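Local coordinates for AOC_like domain-containing protein (PDB 7DVI) that catalyses an exo-selective intermolecular Diels-Alder reaction and has the eight-stranded barrel of the allene oxide cyclase-like family, at residues 104-107 / 108-111. Numbering follows the deposited sequence.
Sequences DFND and VKNG. With EDO (1,2-ethanediol), chain L.
The aliphatic chain of Lys109 runs obliquely past the Phe105 ring, its CD 3.9 Å from Phe105 CE2. Both residues belong to the short helix 105-109, which joins strands 95-104 and 114-121 of the antiparallel barrel. Phe105 CG lies anti to the backbone N (chi1 -158°), which swings the ring to the flank where Lys109 passes. Val39, Pro44, Val82 and Thr84 also touch this ring. Lys109 bends at its third torsion (-66°), and its NZ donates to Val41 O. NZ also donates to a water, which in turn donates to Asn106 OD1, so the two side chains are linked one turn apart. With an alanine in place of Lys109, Val41 O would probably lose this donor and a gap would open beside the Phe105 ring.

Asp104 is the N-cap. Its OD1 accepts from Asn106 N at 2.9 Å, approached from above the carboxylate plane, and also from Val82 N. The Val82 bond ties the start of the helix to the beginning of strand 82-92. The turns are then held by Val108 N to Asp104 O, Lys109 N to Phe105 O (2.9 Å) and Asn110 N to Asn106 O. Val108 is buried, with its CG2 3.5 Å from Asp104 O and its side chain against Tyr86 and Val114.

A Schellman motif ends the helix. Gly111, at positive phi, is its C-prime residue; Gly111 N bonds Val108 O at 3.2 Å, and Val112 N reaches back to Asp107 O. A second water bridges Asp107 OD1 and Asn110 OD1. A 1,2-ethanediol, probably from the crystallisation liquor, rests against Asn106 OD1 and Lys109 CE. Asn110 holds it through both ends of its amide: OD1 accepts from O2 of the diol, and ND2 donates to O1 at 2.7 Å.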
ATOM      1  N   ASP A 104      10.452  -2.278   5.418  1.00 29.31           N
ATOM      2  CA  ASP A 104      11.279  -2.135   6.648  1.00 31.74           C
ATOM      3  C   ASP A 104      12.744  -2.077   6.217  1.00 29.83           C
ATOM      4  O   ASP A 104      13.258  -3.076   5.662  1.00 31.64           O
ATOM      5  CB  ASP A 104      10.986  -3.272   7.623  1.00 33.07           C
ATOM      6  CG  ASP A 104      11.742  -3.157   8.959  1.00 36.02           C
ATOM      7  OD1 ASP A 104      12.631  -2.259   9.104  1.00 32.61           O
ATOM      8  OD2 ASP A 104      11.418  -3.944   9.835  1.00 37.35           O
ATOM      9  N   PHE A 105      13.409  -0.953   6.422  1.00 30.12           N
ATOM     10  CA  PHE A 105      14.849  -0.816   6.065  1.00 33.05           C
ATOM     11  C   PHE A 105      15.719  -1.886   6.761  1.00 36.33           C
ATOM     12  O   PHE A 105      16.751  -2.297   6.173  1.00 32.71           O
ATOM     13  CB  PHE A 105      15.305   0.616   6.279  1.00 34.92           C
ATOM     14  CG  PHE A 105      16.526   0.998   5.500  1.00 38.79           C
ATOM     15  CD1 PHE A 105      16.479   1.118   4.122  1.00 44.24           C
ATOM     16  CD2 PHE A 105      17.721   1.264   6.147  1.00 41.57           C
ATOM     17  CE1 PHE A 105      17.596   1.507   3.400  1.00 45.33           C
ATOM     18  CE2 PHE A 105      18.836   1.654   5.429  1.00 40.57           C
ATOM     19  CZ  PHE A 105      18.781   1.754   4.055  1.00 44.80           C
ATOM     20  N   ASN A 106      15.265  -2.430   7.883  1.00 33.33           N
ATOM     21  CA  ASN A 106      15.979  -3.507   8.619  1.00 38.00           C
ATOM     22  C   ASN A 106      15.908  -4.781   7.793  1.00 40.64           C
ATOM     23  O   ASN A 106      16.970  -5.409   7.624  1.00 36.39           O
ATOM     24  CB  ASN A 106      15.441  -3.669  10.041  1.00 37.11           C
ATOM     25  CG  ASN A 106      15.786  -2.463  10.894  1.00 40.90           C
ATOM     26  OD1 ASN A 106      16.803  -1.825  10.667  1.00 40.63           O
ATOM     27  ND2 ASN A 106      14.931  -2.121  11.838  1.00 39.71           N
ATOM     28  N   ASP A 107      14.727  -5.091   7.229  1.00 36.34           N
ATOM     29  CA  ASP A 107      14.506  -6.251   6.334  1.00 36.08           C
ATOM     30  C   ASP A 107      15.415  -6.089   5.123  1.00 36.84           C
ATOM     31  O   ASP A 107      16.101  -7.055   4.716  1.00 40.55           O
ATOM     32  CB  ASP A 107      13.033  -6.350   5.931  1.00 40.55           C
ATOM     33  CG  ASP A 107      12.176  -7.048   6.960  1.00 46.87           C
ATOM     34  OD1 ASP A 107      12.751  -7.496   7.958  1.00 46.97           O
ATOM     35  OD2 ASP A 107      10.958  -7.172   6.729  1.00 46.47           O
ATOM     36  N   VAL A 108      15.479  -4.874   4.586  1.00 34.56           N
ATOM     37  CA  VAL A 108      16.359  -4.576   3.432  1.00 35.18           C
ATOM     38  C   VAL A 108      17.794  -4.984   3.780  1.00 40.40           C
ATOM     39  O   VAL A 108      18.384  -5.820   3.058  1.00 39.46           O
ATOM     40  CB  VAL A 108      16.288  -3.104   3.013  1.00 36.34           C
ATOM     41  CG1 VAL A 108      17.302  -2.823   1.911  1.00 41.46           C
ATOM     42  CG2 VAL A 108      14.883  -2.708   2.558  1.00 39.00           C
ATOM     43  N   LYS A 109      18.351  -4.374   4.821  1.00 41.49           N
ATOM     44  CA  LYS A 109      19.768  -4.585   5.223  1.00 41.92           C
ATOM     45  C   LYS A 109      20.035  -6.063   5.543  1.00 46.29           C
ATOM     46  O   LYS A 109      21.140  -6.517   5.236  1.00 44.49           O
ATOM     47  CB  LYS A 109      20.095  -3.692   6.410  1.00 44.92           C
ATOM     48  CG  LYS A 109      20.103  -2.224   6.045  1.00 44.49           C
ATOM     49  CD  LYS A 109      20.676  -1.329   7.101  1.00 53.31           C
ATOM     50  CE  LYS A 109      19.867  -1.267   8.366  1.00 52.18           C
ATOM     51  NZ  LYS A 109      20.609  -0.526   9.418  1.00 53.61           N
ATOM     52  N   ASN A 110      19.075  -6.772   6.134  1.00 43.83           N
ATOM     53  CA  ASN A 110      19.236  -8.177   6.583  1.00 45.18           C
ATOM     54  C   ASN A 110      18.967  -9.188   5.453  1.00 50.81           C
ATOM     55  O   ASN A 110      18.811 -10.381   5.794  1.00 42.90           O
ATOM     56  CB  ASN A 110      18.330  -8.465   7.780  1.00 48.62           C
ATOM     57  CG  ASN A 110      18.745  -7.706   9.030  1.00 49.39           C
ATOM     58  OD1 ASN A 110      17.916  -7.438   9.907  1.00 45.91           O
ATOM     59  ND2 ASN A 110      20.000  -7.292   9.087  1.00 47.53           N
ATOM     60  N   GLY A 111      18.857  -8.774   4.173  1.00 43.13           N
ATOM     61  CA  GLY A 111      18.613  -9.725   3.065  1.00 41.23           C
ATOM     62  C   GLY A 111      17.260 -10.431   3.151  1.00 39.15           C
ATOM     63  O   GLY A 111      17.085 -11.519   2.544  1.00 46.67           O
TER
HETATM   64  C1  EDO L 211      19.634  -3.885  10.789  1.00 62.74           C
HETATM   65  O1  EDO L 211      20.389  -5.025  10.423  1.00 70.67           O
HETATM   66  C2  EDO L 211      19.034  -4.089  12.108  1.00 67.03           C
HETATM   67  O2  EDO L 211      18.756  -5.459  12.330  1.00 57.15           O
HETATM   68  O   HOH W   1      18.164   0.203  10.404  1.00 51.75           O
HETATM   69  O   HOH W   2      14.891  -8.004   9.461  1.00 50.37           O